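Local structure of lactaldehyde dehydrogenase (Escherichia coli, 2IMP) at residues E44-A49 with G213-G218; K48-A53 with P220-V225; R73-G78 with I195-G200; F157-K162 with P182-A187. The protein catalyses the irreversible NAD-dependent oxidation of L-lactaldehyde, formed in L-fucose and L-rhamnose breakdown, to L-lactate, and also oxidises glycolaldehyde. All blocks are in the same frame, centred on the assembly; numbering follows the deposited sequence.

Interaction 1. Residues E44-A49 with G213-G218; sequences EDARKA and GQELAG. With NAI (1,4-dihydronicotinamide adenine dinucleotide), chain D.
A46 and R47 of one helix receive E215 of another, the two short axes passing 8.7 Å apart at 44°. The E215 chain leaves with CG anti to the backbone N (chi1 -177°) and then bends at chi2, which lays its methylene against A46 and turns its carboxylate toward R47; A46 CB lies 3.4 Å from E215 CG. The same methyl also meets L216 CD2 at 3.9 Å. R47, extended from CG to NE, crosses E215 at about a right angle. Its NE forms a salt bridge with E215 OE2 at 3.1 Å, while E215 OE1 lies over one face of the guanidinium, the two planes being far from coplanar. The same OE2 is hydrogen-bonded to N219 ND2. The residue before E215, Q214, points to the cofactor, and its NE2 donates to N1A of the adenine of NADH (2.8 Å, N-H...N angle 176°), while its OE1 is bonded to T240. The chemistry is thus divided along helix 209-218: a charged clasp over a small apolar patch ties it to helix 43-62, while a nearly straight amide hydrogen bond holds N1A of the adenine, consistent with one helix serving both the fold and the cofactor site.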
# COMPACT_ATOMS: atom_id res chain seq x y z
N GLU A 44 -8.95 33.55 -24.78
CA GLU A 44 -9.06 34.53 -23.70
C GLU A 44 -10.08 34.13 -22.61
O GLU A 44 -9.84 34.36 -21.43
CB GLU A 44 -9.41 35.91 -24.28
CG GLU A 44 -10.63 35.91 -25.18
CD GLU A 44 -10.64 37.09 -26.13
OE1 GLU A 44 -10.57 38.25 -25.66
OE2 GLU A 44 -10.73 36.87 -27.36
N ASP A 45 -11.20 33.54 -23.02
CA ASP A 45 -12.20 33.09 -22.05
C ASP A 45 -11.63 31.96 -21.17
O ASP A 45 -11.86 31.92 -19.96
CB ASP A 45 -13.45 32.59 -22.78
CG ASP A 45 -14.06 33.66 -23.66
OD1 ASP A 45 -14.44 34.72 -23.12
OD2 ASP A 45 -14.15 33.44 -24.88
N ALA A 46 -10.89 31.06 -21.80
CA ALA A 46 -10.25 29.98 -21.07
C ALA A 46 -9.21 30.54 -20.08
O ALA A 46 -9.13 30.10 -18.94
CB ALA A 46 -9.57 29.01 -22.05
N ARG A 47 -8.45 31.54 -20.55
CA ARG A 47 -7.45 32.17 -19.70
C ARG A 47 -8.06 32.82 -18.45
O ARG A 47 -7.49 32.72 -17.36
CB ARG A 47 -6.66 33.23 -20.48
CG ARG A 47 -5.91 32.68 -21.67
CD ARG A 47 -4.80 33.62 -22.11
NE ARG A 47 -4.08 33.08 -23.26
CZ ARG A 47 -4.39 33.34 -24.53
NH1 ARG A 47 -5.40 34.16 -24.81
NH2 ARG A 47 -3.71 32.78 -25.51
N LYS A 48 -9.20 33.48 -18.62
CA LYS A 48 -9.87 34.09 -17.48
C LYS A 48 -10.25 33.03 -16.43
O LYS A 48 -10.08 33.23 -15.23
CB LYS A 48 -11.14 34.83 -17.93
CG LYS A 48 -10.87 36.07 -18.77
CD LYS A 48 -12.17 36.68 -19.29
CE LYS A 48 -11.89 37.80 -20.28
NZ LYS A 48 -13.12 38.31 -20.95
N ALA A 49 -10.76 31.90 -16.92
CA ALA A 49 -11.13 30.80 -16.05
C ALA A 49 -9.89 30.19 -15.36
O ALA A 49 -9.89 29.93 -14.16
CB ALA A 49 -11.87 29.72 -16.85
N GLY A 213 -10.57 24.40 -26.26
CA GLY A 213 -9.91 23.16 -25.87
C GLY A 213 -8.40 23.28 -25.92
O GLY A 213 -7.69 22.87 -25.00
N GLN A 214 -7.89 23.85 -27.01
CA GLN A 214 -6.45 24.03 -27.16
C GLN A 214 -5.83 24.93 -26.08
O GLN A 214 -4.71 24.68 -25.62
CB GLN A 214 -6.12 24.56 -28.55
CG GLN A 214 -6.07 23.48 -29.62
CD GLN A 214 -4.87 22.55 -29.44
OE1 GLN A 214 -3.72 22.98 -29.55
NE2 GLN A 214 -5.13 21.27 -29.16
N GLU A 215 -6.56 25.97 -25.67
CA GLU A 215 -6.06 26.85 -24.62
C GLU A 215 -6.00 26.11 -23.25
O GLU A 215 -5.10 26.34 -22.44
CB GLU A 215 -6.94 28.10 -24.52
CG GLU A 215 -6.49 29.16 -23.51
CD GLU A 215 -5.05 29.63 -23.70
OE1 GLU A 215 -4.55 29.62 -24.83
OE2 GLU A 215 -4.43 30.04 -22.69
N LEU A 216 -6.94 25.20 -23.03
CA LEU A 216 -6.95 24.43 -21.80
C LEU A 216 -5.79 23.41 -21.76
O LEU A 216 -5.37 22.95 -20.69
CB LEU A 216 -8.29 23.71 -21.63
CG LEU A 216 -9.53 24.61 -21.46
CD1 LEU A 216 -10.78 23.76 -21.32
CD2 LEU A 216 -9.36 25.52 -20.25
N ALA A 217 -5.27 23.08 -22.94
CA ALA A 217 -4.15 22.16 -23.05
C ALA A 217 -2.77 22.87 -23.12
O ALA A 217 -1.77 22.37 -22.60
CB ALA A 217 -4.33 21.26 -24.27
N GLY A 218 -2.76 24.05 -23.74
CA GLY A 218 -1.52 24.79 -23.91
C GLY A 218 -1.17 25.90 -22.94
O GLY A 218 -0.06 26.42 -22.98
PA NAI D . -13.72 14.47 -29.81
O1A NAI D . -12.28 14.28 -29.56
O2A NAI D . -14.03 14.89 -31.25
O5B NAI D . -14.30 15.54 -28.78
C5B NAI D . -14.16 15.44 -27.37
C4B NAI D . -13.72 16.77 -26.74
O4B NAI D . -12.44 17.18 -27.21
C3B NAI D . -14.66 17.95 -27.03
O3B NAI D . -14.87 18.72 -25.85
C2B NAI D . -13.93 18.69 -28.14
O2B NAI D . -14.29 20.04 -28.31
C1B NAI D . -12.49 18.49 -27.76
N9A NAI D . -11.54 18.62 -28.90
C8A NAI D . -11.65 18.20 -30.23
N7A NAI D . -10.51 18.56 -30.90
C5A NAI D . -9.69 19.19 -30.03
C6A NAI D . -8.40 19.76 -30.17
N6A NAI D . -7.77 19.75 -31.35
N1A NAI D . -7.80 20.36 -29.06
C2A NAI D . -8.45 20.39 -27.82
N3A NAI D . -9.73 19.82 -27.69
C4A NAI D . -10.32 19.23 -28.78
O3 NAI D . -14.40 13.06 -29.45
PN NAI D . -15.97 12.73 -29.31
O1N NAI D . -16.64 13.69 -28.41
O2N NAI D . -16.07 11.27 -28.95
O5D NAI D . -16.44 12.90 -30.85
C5D NAI D . -17.16 13.99 -31.36
C4D NAI D . -17.33 13.75 -32.84
O4D NAI D . -17.82 14.94 -33.46
C3D NAI D . -16.20 13.28 -33.79
O3D NAI D . -16.39 11.92 -34.14
C2D NAI D . -16.26 14.19 -34.99
O2D NAI D . -16.07 13.51 -36.21
C1D NAI D . -17.62 14.83 -34.85
N1N NAI D . -17.67 16.15 -35.56
C2N NAI D . -17.23 17.28 -34.86
C3N NAI D . -17.26 18.55 -35.50
C7N NAI D . -16.80 19.78 -34.76
O7N NAI D . -16.85 21.01 -35.41
N7N NAI D . -16.35 19.76 -33.50
C4N NAI D . -17.75 18.64 -36.85
C5N NAI D . -18.18 17.47 -37.54
C6N NAI D . -18.14 16.23 -36.88

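Interaction 2. Residues K48-A53 with P220-V225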
# COMPACT_ATOMS: atom_id res chain seq x y z
N LYS A 48 -9.20 33.48 -18.62
CA LYS A 48 -9.87 34.09 -17.48
C LYS A 48 -10.25 33.03 -16.43
O LYS A 48 -10.08 33.23 -15.23
CB LYS A 48 -11.14 34.83 -17.93
CG LYS A 48 -10.87 36.07 -18.77
CD LYS A 48 -12.17 36.68 -19.29
CE LYS A 48 -11.89 37.80 -20.28
NZ LYS A 48 -13.12 38.31 -20.95
N ALA A 49 -10.76 31.90 -16.92
CA ALA A 49 -11.13 30.80 -16.05
C ALA A 49 -9.89 30.19 -15.36
O ALA A 49 -9.89 29.93 -14.16
CB ALA A 49 -11.87 29.72 -16.85
N ILE A 50 -8.84 29.98 -16.15
CA ILE A 50 -7.60 29.45 -15.62
C ILE A 50 -6.97 30.39 -14.58
O ILE A 50 -6.51 29.94 -13.53
CB ILE A 50 -6.59 29.16 -16.76
CG1 ILE A 50 -7.10 27.99 -17.60
CG2 ILE A 50 -5.21 28.86 -16.18
CD1 ILE A 50 -6.26 27.68 -18.81
N ASP A 51 -6.97 31.69 -14.87
CA ASP A 51 -6.43 32.65 -13.92
C ASP A 51 -7.23 32.65 -12.61
O ASP A 51 -6.67 32.80 -11.52
CB ASP A 51 -6.41 34.07 -14.51
CG ASP A 51 -5.39 34.22 -15.62
OD1 ASP A 51 -4.35 33.52 -15.58
OD2 ASP A 51 -5.61 35.06 -16.52
N ALA A 52 -8.54 32.50 -12.73
CA ALA A 52 -9.40 32.45 -11.56
C ALA A 52 -9.11 31.17 -10.73
O ALA A 52 -9.03 31.20 -9.50
CB ALA A 52 -10.87 32.47 -11.98
N ALA A 53 -8.95 30.06 -11.44
CA ALA A 53 -8.64 28.79 -10.79
C ALA A 53 -7.29 28.87 -10.04
O ALA A 53 -7.14 28.31 -8.95
CB ALA A 53 -8.59 27.68 -11.82
N PRO A 220 0.36 27.66 -19.91
CA PRO A 220 1.43 27.34 -18.96
C PRO A 220 1.04 27.23 -17.47
O PRO A 220 1.77 26.63 -16.68
CB PRO A 220 2.45 28.47 -19.21
CG PRO A 220 1.58 29.62 -19.62
CD PRO A 220 0.59 28.96 -20.56
N LYS A 221 -0.10 27.79 -17.09
CA LYS A 221 -0.53 27.71 -15.70
C LYS A 221 -1.23 26.38 -15.35
O LYS A 221 -1.48 26.08 -14.19
CB LYS A 221 -1.46 28.87 -15.37
CG LYS A 221 -0.81 30.24 -15.48
CD LYS A 221 -1.78 31.33 -15.09
CE LYS A 221 -1.11 32.69 -15.11
NZ LYS A 221 -2.02 33.72 -14.57
N VAL A 222 -1.55 25.61 -16.39
CA VAL A 222 -2.21 24.32 -16.20
C VAL A 222 -1.21 23.19 -15.84
O VAL A 222 -0.29 22.92 -16.60
CB VAL A 222 -2.99 23.90 -17.47
CG1 VAL A 222 -3.59 22.51 -17.30
CG2 VAL A 222 -4.10 24.92 -17.75
N ALA A 223 -1.39 22.57 -14.67
CA ALA A 223 -0.51 21.48 -14.25
C ALA A 223 -0.82 20.16 -15.00
O ALA A 223 0.07 19.36 -15.28
CB ALA A 223 -0.63 21.28 -12.75
N MET A 224 -2.10 19.95 -15.31
CA MET A 224 -2.52 18.76 -16.03
C MET A 224 -3.81 18.94 -16.84
O MET A 224 -4.76 19.57 -16.37
CB MET A 224 -2.71 17.57 -15.07
CG MET A 224 -3.18 16.28 -15.78
SD MET A 224 -3.26 14.78 -14.74
CE MET A 224 -4.84 15.05 -13.88
N VAL A 225 -3.80 18.42 -18.06
CA VAL A 225 -4.98 18.46 -18.89
C VAL A 225 -5.59 17.05 -19.03
O VAL A 225 -4.91 16.10 -19.42
CB VAL A 225 -4.69 19.04 -20.31
CG1 VAL A 225 -3.62 18.23 -21.03
CG2 VAL A 225 -5.99 19.06 -21.13
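Helix segment 48-53 passes beside the turn that leads into strand 222-227, I50 and K221 having the nearest CA atoms at 7.3 Å, and the chain of the second segment then turns a corner at A223. The strand belongs to the Rossmann-type nucleotide-binding part of the aldehyde dehydrogenase fold, and helix 43-62 packs against the same sheet, with I50 also touching V174 of strand 172-176. I50 divides its branches between two residues. CG2, anti to the backbone N, faces the first methylene of K221, whereas CG1 lies beside that N (chi1 -69°) and carries CD1 over to V222. There CD1 meets V222 CG2 at 3.7 Å, the two side chains crossing at about a right angle. K221 starts out from the apolar patch and runs fully extended beyond CG, which carries its aliphatic part past I50 and its ammonium to D51 on the next position of the helix. The lysine is also paired with E54 OE1; two carboxylates thus share one ammonium, an environment likely to keep the lysine protonated. The salt bridge and hydrogen bond from K221 NZ to D51 OD1 is modelled at 2.5 Å, a length short enough to be doubtful in detail, and NZ stands above the carboxylate, 43° out of its plane.

Interaction 3. Residues R73-G78 with I195-G200; sequences RKISAG and IGLPRG. With SO4 (sulfate ion), chain C.
Segment 73-78 is a length of helix 65-81, and it faces the irregular link 195-200 that follows helix 183-195; the CA atoms of K74 and I195 come nearest, at 6.7 Å. G196 has a positive phi (80°) and closes the preceding helix with a Schellman motif, after which the chain runs on in a loop. I195, just before this glycine, reaches across the gap. Its CG1 sits between the backbone N and the carbonyl carbon (chi1 65°), a crowded position that directs CD1 to helix 65-81. CD1 settles between K74 and I75, 3.7 Å from K74 CB and 3.2 Å from I75 CG1. The latter distance is tighter than ordinary van der Waals contact and may reflect limits of the model. The isoleucines cross at about a right angle. I75 CD1 reaches farther along, to a looser contact with L197 CD2 at 4.5 Å. The K74 chain, by contrast, is extended away from I195, and its ammonium makes a cation-pi contact with W71. R73, on another side of the helix, approaches a sulfate, probably from the crystallisation liquor, with SO4 O2 near the guanidinium plane and only a weak bond from NH1 (3.4 Å); R73 NH2 also pairs with E117 of a neighbouring subunit. Around the apolar centre, F188 and V192 of helix 183-195 and M163 of helix 155-168 touch I75, while L167 of helix 155-168 reaches L197, just ahead of strand 202-204.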
# COMPACT_ATOMS: atom_id res chain seq x y z
N ARG A 73 -19.89 16.57 -1.46
CA ARG A 73 -21.16 15.96 -1.07
C ARG A 73 -22.37 16.89 -1.29
O ARG A 73 -23.47 16.43 -1.59
CB ARG A 73 -21.10 15.52 0.40
CG ARG A 73 -20.41 14.18 0.57
CD ARG A 73 -19.96 13.93 1.99
NE ARG A 73 -19.23 12.67 2.05
CZ ARG A 73 -18.29 12.37 2.95
NH1 ARG A 73 -17.97 13.25 3.89
NH2 ARG A 73 -17.68 11.19 2.89
N LYS A 74 -22.15 18.19 -1.13
CA LYS A 74 -23.21 19.15 -1.37
C LYS A 74 -23.59 19.16 -2.86
O LYS A 74 -24.76 19.31 -3.21
CB LYS A 74 -22.79 20.55 -0.94
CG LYS A 74 -22.66 20.70 0.56
CD LYS A 74 -22.18 22.08 0.95
CE LYS A 74 -22.05 22.19 2.46
NZ LYS A 74 -21.48 23.51 2.85
N ILE A 75 -22.58 18.99 -3.71
CA ILE A 75 -22.82 18.95 -5.14
C ILE A 75 -23.61 17.69 -5.56
O ILE A 75 -24.57 17.78 -6.32
CB ILE A 75 -21.50 19.03 -5.94
CG1 ILE A 75 -20.85 20.40 -5.72
CG2 ILE A 75 -21.78 18.80 -7.43
CD1 ILE A 75 -19.46 20.53 -6.31
N SER A 76 -23.20 16.53 -5.06
CA SER A 76 -23.91 15.31 -5.39
C SER A 76 -25.37 15.39 -4.93
O SER A 76 -26.28 14.96 -5.64
CB SER A 76 -23.24 14.09 -4.76
OG SER A 76 -23.33 14.13 -3.35
N ALA A 77 -25.58 15.93 -3.73
CA ALA A 77 -26.92 16.09 -3.20
C ALA A 77 -27.76 17.03 -4.10
O ALA A 77 -28.96 16.83 -4.27
CB ALA A 77 -26.87 16.63 -1.78
N GLY A 78 -27.11 18.04 -4.66
CA GLY A 78 -27.79 18.97 -5.54
C GLY A 78 -28.19 18.26 -6.82
O GLY A 78 -29.27 18.50 -7.37
N ILE A 195 -24.87 25.98 -4.35
CA ILE A 195 -24.37 25.52 -3.05
C ILE A 195 -23.24 26.39 -2.50
O ILE A 195 -22.79 26.20 -1.38
CB ILE A 195 -23.89 24.06 -3.10
CG1 ILE A 195 -22.67 23.94 -4.03
CG2 ILE A 195 -25.02 23.16 -3.56
CD1 ILE A 195 -21.83 22.74 -3.75
N GLY A 196 -22.77 27.32 -3.32
CA GLY A 196 -21.72 28.23 -2.89
C GLY A 196 -20.27 27.79 -2.90
O GLY A 196 -19.47 28.34 -2.15
N LEU A 197 -19.92 26.80 -3.73
CA LEU A 197 -18.52 26.37 -3.79
C LEU A 197 -17.57 27.59 -3.92
O LEU A 197 -17.81 28.48 -4.73
CB LEU A 197 -18.30 25.44 -4.98
CG LEU A 197 -16.93 24.75 -5.06
CD1 LEU A 197 -16.85 23.70 -3.96
CD2 LEU A 197 -16.73 24.09 -6.43
N PRO A 198 -16.49 27.63 -3.12
CA PRO A 198 -15.56 28.77 -3.21
C PRO A 198 -15.24 29.13 -4.67
O PRO A 198 -14.93 28.26 -5.49
CB PRO A 198 -14.33 28.27 -2.45
CG PRO A 198 -14.94 27.40 -1.39
CD PRO A 198 -16.00 26.63 -2.16
N ARG A 199 -15.33 30.42 -4.98
CA ARG A 199 -15.06 30.93 -6.32
C ARG A 199 -13.71 30.48 -6.91
O ARG A 199 -12.70 30.44 -6.22
CB ARG A 199 -15.11 32.47 -6.30
CG ARG A 199 -14.06 33.08 -5.38
CD ARG A 199 -14.23 34.59 -5.24
NE ARG A 199 -13.79 35.32 -6.42
CZ ARG A 199 -13.91 36.63 -6.57
NH1 ARG A 199 -14.47 37.36 -5.61
NH2 ARG A 199 -13.48 37.23 -7.68
N GLY A 200 -13.73 30.14 -8.20
CA GLY A 200 -12.52 29.72 -8.87
C GLY A 200 -12.19 28.24 -8.81
O GLY A 200 -11.45 27.75 -9.66
S SO4 C . -20.44 16.41 5.39
O1 SO4 C . -21.11 15.98 4.15
O2 SO4 C . -18.98 16.23 5.24
O3 SO4 C . -20.73 17.83 5.64
O4 SO4 C . -20.92 15.59 6.52

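Interaction 4. Residues F157-K162 with P182-A187. With LAC (lactic acid), chain E.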
# COMPACT_ATOMS: atom_id res chain seq x y z
N PHE A 157 -21.55 12.33 -16.51
CA PHE A 157 -20.66 11.54 -15.69
C PHE A 157 -19.19 11.99 -15.84
O PHE A 157 -18.48 12.15 -14.85
CB PHE A 157 -20.77 10.06 -16.06
CG PHE A 157 -19.67 9.21 -15.50
CD1 PHE A 157 -19.46 9.14 -14.12
CD2 PHE A 157 -18.82 8.49 -16.34
CE1 PHE A 157 -18.42 8.38 -13.59
CE2 PHE A 157 -17.79 7.72 -15.82
CZ PHE A 157 -17.58 7.66 -14.45
N LEU A 158 -18.75 12.19 -17.07
CA LEU A 158 -17.37 12.61 -17.29
C LEU A 158 -16.99 13.93 -16.60
O LEU A 158 -15.82 14.17 -16.33
CB LEU A 158 -17.05 12.65 -18.78
CG LEU A 158 -16.92 11.22 -19.34
CD1 LEU A 158 -16.64 11.28 -20.82
CD2 LEU A 158 -15.80 10.49 -18.64
N ILE A 159 -17.98 14.78 -16.32
CA ILE A 159 -17.68 16.00 -15.59
C ILE A 159 -17.14 15.61 -14.19
O ILE A 159 -16.10 16.07 -13.75
CB ILE A 159 -18.94 16.87 -15.35
CG1 ILE A 159 -19.52 17.37 -16.67
CG2 ILE A 159 -18.59 18.05 -14.46
CD1 ILE A 159 -20.88 18.04 -16.50
N ALA A 160 -17.89 14.73 -13.53
CA ALA A 160 -17.54 14.25 -12.21
C ALA A 160 -16.27 13.39 -12.20
O ALA A 160 -15.44 13.50 -11.31
CB ALA A 160 -18.71 13.45 -11.62
N ARG A 161 -16.15 12.54 -13.22
CA ARG A 161 -14.98 11.67 -13.31
C ARG A 161 -13.66 12.45 -13.25
O ARG A 161 -12.63 11.92 -12.81
CB ARG A 161 -15.04 10.85 -14.60
CG ARG A 161 -14.05 9.70 -14.64
CD ARG A 161 -14.20 8.91 -15.94
NE ARG A 161 -14.33 7.48 -15.68
CZ ARG A 161 -14.58 6.57 -16.61
NH1 ARG A 161 -14.72 6.93 -17.89
NH2 ARG A 161 -14.70 5.29 -16.27
N LYS A 162 -13.69 13.70 -13.68
CA LYS A 162 -12.50 14.53 -13.64
C LYS A 162 -12.48 15.53 -12.45
O LYS A 162 -11.51 15.59 -11.72
CB LYS A 162 -12.32 15.29 -14.97
CG LYS A 162 -12.28 14.36 -16.18
CD LYS A 162 -12.10 15.13 -17.49
CE LYS A 162 -12.32 14.21 -18.69
NZ LYS A 162 -11.39 13.05 -18.72
N PRO A 182 -23.43 20.48 -24.16
CA PRO A 182 -23.08 21.40 -23.08
C PRO A 182 -24.19 21.65 -22.03
O PRO A 182 -23.90 22.07 -20.91
CB PRO A 182 -22.74 22.67 -23.84
CG PRO A 182 -23.79 22.66 -24.92
CD PRO A 182 -23.77 21.22 -25.39
N ASN A 183 -25.44 21.41 -22.41
CA ASN A 183 -26.56 21.67 -21.51
C ASN A 183 -26.48 21.00 -20.14
O ASN A 183 -26.71 21.66 -19.12
CB ASN A 183 -27.87 21.32 -22.20
CG ASN A 183 -28.09 22.16 -23.43
OD1 ASN A 183 -27.59 23.28 -23.51
ND2 ASN A 183 -28.85 21.64 -24.39
N ASN A 184 -26.17 19.71 -20.12
CA ASN A 184 -26.04 19.00 -18.86
C ASN A 184 -24.92 19.63 -18.00
O ASN A 184 -25.01 19.64 -16.77
CB ASN A 184 -25.72 17.53 -19.13
CG ASN A 184 -24.38 17.33 -19.81
OD1 ASN A 184 -23.33 17.33 -19.15
ND2 ASN A 184 -24.39 17.19 -21.12
N ALA A 185 -23.90 20.16 -18.67
CA ALA A 185 -22.79 20.80 -17.98
C ALA A 185 -23.19 22.15 -17.36
O ALA A 185 -22.69 22.54 -16.30
CB ALA A 185 -21.63 21.00 -18.94
N ILE A 186 -24.08 22.87 -18.04
CA ILE A 186 -24.57 24.13 -17.51
C ILE A 186 -25.38 23.86 -16.23
O ILE A 186 -25.27 24.58 -15.25
CB ILE A 186 -25.48 24.87 -18.54
CG1 ILE A 186 -24.62 25.53 -19.62
CG2 ILE A 186 -26.34 25.93 -17.82
CD1 ILE A 186 -23.72 26.63 -19.09
N ALA A 187 -26.17 22.79 -16.27
CA ALA A 187 -26.95 22.41 -15.11
C ALA A 187 -26.00 22.03 -13.94
O ALA A 187 -26.28 22.33 -12.77
CB ALA A 187 -27.86 21.24 -15.45
C LAC E . -16.34 5.09 -20.45
CA LAC E . -16.68 6.12 -21.48
CB LAC E . -17.87 6.96 -21.00
O LAC E . -15.24 5.09 -19.91
OHN LAC E . -15.56 7.01 -21.67
OXT LAC E . -17.24 4.13 -20.16
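This is a small, wholly buried helix-to-helix contact between I159 of helix 155-168 and the first turn of helix 183-195. I159 supplies a single methyl: with CG1 beside the backbone N (chi1 -64°), CD1 projects onto the other helix and rests 3.7 Å from A185 CA and 3.9 Å from A185 CB. The amide oxygen of N184 lies alongside, 3.7 Å from the same CD1 atom, as the two side chains slide past each other in opposite directions. I159 also touches L150, one of the NAD-binding residues. Elsewhere on its helix R161 turns to the bound lactate, the reaction product. Its CG is anti to the backbone N and the chain bends at chi3, setting NH1 2.8 Å from lactate O, a nearly straight bond (176°) made near the guanidinium plane. F157 CE2 lies over the centre of one guanidinium face, and NH2 pairs with D461 and E443, which would restrain its rotation. Helix 155-168 connects parallel strands 134-149 and 172-176, a beta-alpha-beta crossover, and helix 183-195 follows the second of these strands; such crossovers are characteristic of the Rossmann-type domain, here with a lactate-binding arginine on the connecting helix.

In the fold
From the N terminus, helix 43-62 is the first partner: its early turns close two long loops, to 213-218 in interaction 1 and to 220-225 in interaction 2. These adjoin, sharing K48 and A49, and their second partners, helix 209-218 and strand 222-227, follow each other in the chain. The next helix, 65-81, closes a shorter loop in interaction 3, nested within both. Innermost is interaction 4, between helices 155-168 and 183-195, the latter running on to the link used by interaction 3. Interactions 2 and 3 touch where A53 CB meets G200 O at 3.6 Å. Together the nested closures bind the early helices to the helices and strands of the nucleotide-binding region.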